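PDB 1VQZ: lipoate-protein ligase, putative from Streptococcus pneumoniae, which belongs to the lipoyl protein ligase A/B family, joining a ligase catalytic domain of this family to a smaller C-terminal domain. Local coordinates for residues F113-L124 with F209-E220. Numbering follows the deposited sequence.
Sequences FSTPVINTLAQL and FRDLLLEYMKKE. With EDO (1,2-ethanediol), chain E.
With CG of Tyr216 swung opposite its own backbone N (chi1 -166°), the phenol ring extends over Pro116 toward Asn119, whose CG lies beside its backbone N and opposite its carbonyl carbon, holding the amide near the phenol oxygen. The two helices pack knobs-into-holes against one side of the large mixed sheet of the ligase domain, crossing at 122° with axes 9.6 Å apart. Tyr216 is one knob, set among Thr115, Pro116, Asn119 and Thr120. Compact and rigid, Pro116 suits this close approach: its CB comes 3.3 Å from Tyr216 CD1, and its carbonyl O lies 4.2 Å above the centre of the ring. Lacking an N-H, the proline also kinks its helix. Leu213 is a second knob from 209-220, entering the hole of Phe113, Pro116, Val117 and Thr120; its CD2 stands 3.4 Å from Thr120 OG1. Thr120 fits in return among Phe209, Leu212, Leu213 and Tyr216, a small residue whose methyl packs while its hydroxyl OG1 donates back to Pro116 O (2.7 Å). That oxygen also accepts Thr120 N from the opposite face of its plane, so the hydroxyl of Thr120 finds its acceptor one turn back in its own helix. At the far end Leu121 CD2 lies 3.7 Å from Phe209 CE1, and Leu124 CD1 meets that ring at its edge. Toward the sheet, Phe113 stacks with Tyr96, and Leu213 rests on Leu46 of strand 42-47. Asn119 ND2 donates to Tyr216 OH over 2.6 Å, nearly straight at 167°, with the phenol oxygen in the amide plane.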
loop_
_atom_site.group_PDB
_atom_site.type_symbol
_atom_site.label_atom_id
_atom_site.label_comp_id
_atom_site.label_asym_id
_atom_site.label_seq_id
_atom_site.Cartn_x
_atom_site.Cartn_y
_atom_site.Cartn_z
ATOM N N PHE A 113 16.127 4.198 -5.168
ATOM C CA PHE A 113 16.399 2.948 -4.407
ATOM C C PHE A 113 16.697 1.777 -5.335
ATOM O O PHE A 113 17.467 0.863 -5.010
ATOM C CB PHE A 113 15.172 2.652 -3.540
ATOM C CG PHE A 113 15.206 1.336 -2.781
ATOM C CD1 PHE A 113 16.172 1.077 -1.831
ATOM C CD2 PHE A 113 14.212 0.362 -3.010
ATOM C CE1 PHE A 113 16.157 -0.137 -1.091
ATOM C CE2 PHE A 113 14.183 -0.844 -2.300
ATOM C CZ PHE A 113 15.148 -1.108 -1.330
ATOM N N SER A 114 16.104 1.841 -6.516
ATOM C CA SER A 114 16.122 0.732 -7.453
ATOM C C SER A 114 17.554 0.413 -7.919
ATOM O O SER A 114 17.881 -0.730 -8.168
ATOM C CB SER A 114 15.231 1.091 -8.645
ATOM O OG SER A 114 15.931 1.947 -9.552
ATOM N N THR A 115 18.402 1.438 -8.038
ATOM C CA THR A 115 19.787 1.229 -8.421
ATOM C C THR A 115 20.558 0.437 -7.362
ATOM O O THR A 115 21.209 -0.569 -7.710
ATOM C CB THR A 115 20.508 2.551 -8.833
ATOM O OG1 THR A 115 20.136 2.861 -10.180
ATOM C CG2 THR A 115 22.012 2.394 -8.797
ATOM N N PRO A 116 20.526 0.901 -6.097
ATOM C CA PRO A 116 21.022 0.102 -4.973
ATOM C C PRO A 116 20.519 -1.352 -4.954
ATOM O O PRO A 116 21.334 -2.263 -4.747
ATOM C CB PRO A 116 20.549 0.881 -3.749
ATOM C CG PRO A 116 20.499 2.279 -4.201
ATOM C CD PRO A 116 20.065 2.233 -5.640
ATOM N N VAL A 117 19.232 -1.584 -5.220
ATOM C CA VAL A 117 18.750 -2.976 -5.296
ATOM C C VAL A 117 19.430 -3.725 -6.439
ATOM O O VAL A 117 19.972 -4.789 -6.201
ATOM C CB VAL A 117 17.240 -3.076 -5.387
ATOM C CG1 VAL A 117 16.790 -4.540 -5.418
ATOM C CG2 VAL A 117 16.602 -2.374 -4.175
ATOM N N ILE A 118 19.454 -3.125 -7.641
ATOM C CA ILE A 118 19.993 -3.758 -8.868
ATOM C C ILE A 118 21.446 -4.123 -8.671
ATOM O O ILE A 118 21.902 -5.199 -9.102
ATOM C CB ILE A 118 19.896 -2.811 -10.122
ATOM C CG1 ILE A 118 18.449 -2.518 -10.549
ATOM C CG2 ILE A 118 20.666 -3.368 -11.330
ATOM C CD1 ILE A 118 17.488 -3.652 -10.404
ATOM N N ASN A 119 22.172 -3.206 -8.053
ATOM C CA ASN A 119 23.599 -3.338 -7.856
ATOM C C ASN A 119 23.956 -4.354 -6.767
ATOM O O ASN A 119 24.867 -5.168 -6.972
ATOM C CB ASN A 119 24.215 -1.974 -7.547
ATOM C CG ASN A 119 24.334 -1.070 -8.793
ATOM O OD1 ASN A 119 24.169 -1.514 -9.932
ATOM N ND2 ASN A 119 24.634 0.200 -8.567
ATOM N N THR A 120 23.259 -4.292 -5.632
ATOM C CA THR A 120 23.319 -5.344 -4.581
ATOM C C THR A 120 23.130 -6.726 -5.239
ATOM O O THR A 120 23.970 -7.608 -5.084
ATOM C CB THR A 120 22.259 -5.114 -3.457
ATOM O OG1 THR A 120 22.444 -3.825 -2.851
ATOM C CG2 THR A 120 22.320 -6.198 -2.336
ATOM N N LEU A 121 22.079 -6.879 -6.043
ATOM C CA LEU A 121 21.824 -8.146 -6.753
ATOM C C LEU A 121 22.918 -8.488 -7.775
ATOM O O LEU A 121 23.317 -9.661 -7.886
ATOM C CB LEU A 121 20.440 -8.134 -7.428
ATOM C CG LEU A 121 19.269 -8.238 -6.430
ATOM C CD1 LEU A 121 17.961 -7.968 -7.103
ATOM C CD2 LEU A 121 19.215 -9.591 -5.741
ATOM N N ALA A 122 23.442 -7.483 -8.490
ATOM C CA ALA A 122 24.519 -7.757 -9.433
ATOM C C ALA A 122 25.780 -8.237 -8.728
ATOM O O ALA A 122 26.498 -9.066 -9.277
ATOM C CB ALA A 122 24.829 -6.533 -10.328
ATOM N N GLN A 123 26.083 -7.700 -7.553
ATOM C CA GLN A 123 27.177 -8.243 -6.720
ATOM C C GLN A 123 26.960 -9.744 -6.439
ATOM O O GLN A 123 27.914 -10.507 -6.318
ATOM C CB GLN A 123 27.229 -7.524 -5.355
ATOM C CG GLN A 123 28.462 -7.863 -4.463
ATOM C CD GLN A 123 28.139 -8.394 -3.032
ATOM O OE1 GLN A 123 27.355 -9.329 -2.878
ATOM N NE2 GLN A 123 28.794 -7.823 -1.999
ATOM N N LEU A 124 25.697 -10.128 -6.277
ATOM C CA LEU A 124 25.333 -11.485 -5.926
ATOM C C LEU A 124 25.192 -12.419 -7.134
ATOM O O LEU A 124 24.849 -13.578 -6.975
ATOM C CB LEU A 124 24.064 -11.439 -5.069
ATOM C CG LEU A 124 24.213 -10.688 -3.727
ATOM C CD1 LEU A 124 22.878 -10.546 -2.973
ATOM C CD2 LEU A 124 25.264 -11.346 -2.814
ATOM N N PHE A 209 20.643 -10.352 3.171
ATOM C CA PHE A 209 20.248 -9.520 2.046
ATOM C C PHE A 209 19.882 -8.076 2.508
ATOM O O PHE A 209 20.333 -7.082 1.924
ATOM C CB PHE A 209 19.075 -10.172 1.298
ATOM C CG PHE A 209 18.673 -9.412 0.052
ATOM C CD1 PHE A 209 19.539 -9.337 -1.026
ATOM C CD2 PHE A 209 17.487 -8.719 -0.007
ATOM C CE1 PHE A 209 19.205 -8.604 -2.190
ATOM C CE2 PHE A 209 17.137 -7.998 -1.158
ATOM C CZ PHE A 209 18.011 -7.942 -2.253
ATOM N N ARG A 210 19.059 -7.996 3.543
ATOM C CA ARG A 210 18.676 -6.719 4.175
ATOM C C ARG A 210 19.907 -5.869 4.555
ATOM O O ARG A 210 19.985 -4.670 4.253
ATOM C CB ARG A 210 17.855 -7.033 5.415
ATOM C CG ARG A 210 17.464 -5.826 6.285
ATOM C CD ARG A 210 17.000 -6.258 7.662
ATOM N NE ARG A 210 18.133 -6.817 8.401
ATOM C CZ ARG A 210 18.059 -7.594 9.484
ATOM N NH1 ARG A 210 16.912 -7.892 10.014
ATOM N NH2 ARG A 210 19.158 -8.053 10.059
ATOM N N ASP A 211 20.860 -6.501 5.220
ATOM C CA ASP A 211 22.052 -5.818 5.651
ATOM C C ASP A 211 22.954 -5.401 4.485
ATOM O O ASP A 211 23.561 -4.336 4.559
ATOM C CB ASP A 211 22.777 -6.669 6.681
ATOM C CG ASP A 211 21.984 -6.775 7.999
ATOM O OD1 ASP A 211 20.957 -6.083 8.133
ATOM O OD2 ASP A 211 22.396 -7.503 8.925
ATOM N N LEU A 212 23.032 -6.211 3.416
ATOM C CA LEU A 212 23.769 -5.799 2.199
ATOM C C LEU A 212 23.119 -4.594 1.555
ATOM O O LEU A 212 23.792 -3.682 1.115
ATOM C CB LEU A 212 23.831 -6.921 1.165
ATOM C CG LEU A 212 24.855 -8.019 1.362
ATOM C CD1 LEU A 212 24.516 -9.280 0.471
ATOM C CD2 LEU A 212 26.276 -7.579 1.119
ATOM N N LEU A 213 21.793 -4.571 1.507
ATOM C CA LEU A 213 21.093 -3.384 0.987
ATOM C C LEU A 213 21.378 -2.124 1.805
ATOM O O LEU A 213 21.653 -1.063 1.239
ATOM C CB LEU A 213 19.587 -3.600 0.949
ATOM C CG LEU A 213 18.944 -4.232 -0.245
ATOM C CD1 LEU A 213 17.434 -4.145 -0.027
ATOM C CD2 LEU A 213 19.373 -3.512 -1.548
ATOM N N LEU A 214 21.288 -2.240 3.125
ATOM C CA LEU A 214 21.544 -1.105 4.007
ATOM C C LEU A 214 22.990 -0.690 3.817
ATOM O O LEU A 214 23.276 0.512 3.666
ATOM C CB LEU A 214 21.255 -1.446 5.479
ATOM C CG LEU A 214 21.470 -0.273 6.456
ATOM C CD1 LEU A 214 20.491 0.874 6.153
ATOM C CD2 LEU A 214 21.326 -0.675 7.921
ATOM N N GLU A 215 23.906 -1.656 3.795
ATOM C CA GLU A 215 25.342 -1.331 3.570
ATOM C C GLU A 215 25.521 -0.585 2.230
ATOM O O GLU A 215 26.250 0.423 2.134
ATOM C CB GLU A 215 26.247 -2.588 3.639
ATOM C CG GLU A 215 26.729 -2.970 5.075
ATOM C CD GLU A 215 27.510 -1.823 5.830
ATOM O OE1 GLU A 215 28.552 -1.338 5.291
ATOM O OE2 GLU A 215 27.079 -1.417 6.956
ATOM N N TYR A 216 24.828 -1.042 1.190
ATOM C CA TYR A 216 24.855 -0.282 -0.048
ATOM C C TYR A 216 24.347 1.150 0.106
ATOM O O TYR A 216 24.961 2.096 -0.435
ATOM C CB TYR A 216 24.063 -0.976 -1.153
ATOM C CG TYR A 216 24.358 -0.393 -2.516
ATOM C CD1 TYR A 216 23.754 0.800 -2.935
ATOM C CD2 TYR A 216 25.273 -0.997 -3.370
ATOM C CE1 TYR A 216 24.037 1.362 -4.189
ATOM C CE2 TYR A 216 25.558 -0.438 -4.639
ATOM C CZ TYR A 216 24.934 0.740 -5.029
ATOM O OH TYR A 216 25.192 1.266 -6.269
HETATM N N MSE A 217 23.236 1.317 0.827
HETATM C CA MSE A 217 22.615 2.641 0.971
HETATM C C MSE A 217 23.580 3.603 1.648
HETATM O O MSE A 217 23.728 4.765 1.215
HETATM C CB MSE A 217 21.282 2.542 1.716
HETATM C CG MSE A 217 20.156 2.002 0.804
HETATM SE SE MSE A 217 19.595 3.281 -0.670
HETATM C CE MSE A 217 18.671 4.584 0.431
ATOM N N LYS A 218 24.275 3.078 2.661
ATOM C CA LYS A 218 25.247 3.821 3.447
ATOM C C LYS A 218 26.430 4.288 2.589
ATOM O O LYS A 218 26.995 5.379 2.800
ATOM C CB LYS A 218 25.714 2.988 4.672
ATOM C CG LYS A 218 24.680 3.020 5.794
ATOM C CD LYS A 218 24.726 1.876 6.777
ATOM C CE LYS A 218 25.551 2.175 7.992
ATOM N NZ LYS A 218 25.455 1.088 8.996
ATOM N N LYS A 219 26.749 3.484 1.587
ATOM C CA LYS A 219 27.874 3.739 0.720
ATOM C C LYS A 219 27.455 4.813 -0.277
ATOM O O LYS A 219 28.185 5.757 -0.528
ATOM C CB LYS A 219 28.279 2.435 0.013
ATOM C CG LYS A 219 29.773 2.267 -0.126
ATOM N N GLU A 220 26.237 4.667 -0.792
ATOM C CA GLU A 220 25.598 5.649 -1.684
ATOM C C GLU A 220 25.404 7.013 -0.978
ATOM O O GLU A 220 25.692 8.072 -1.557
ATOM C CB GLU A 220 24.280 5.050 -2.190
ATOM C CG GLU A 220 23.625 5.728 -3.390
ATOM C CD GLU A 220 24.239 5.313 -4.725
ATOM O OE1 GLU A 220 25.437 5.580 -4.928
ATOM O OE2 GLU A 220 23.511 4.736 -5.569
HETATM C C1 EDO E . 23.908 -3.123 8.331
HETATM O O1 EDO E . 24.930 -3.700 7.534
HETATM C C2 EDO E . 24.155 -3.425 9.801
HETATM O O2 EDO E . 23.289 -2.598 10.613
#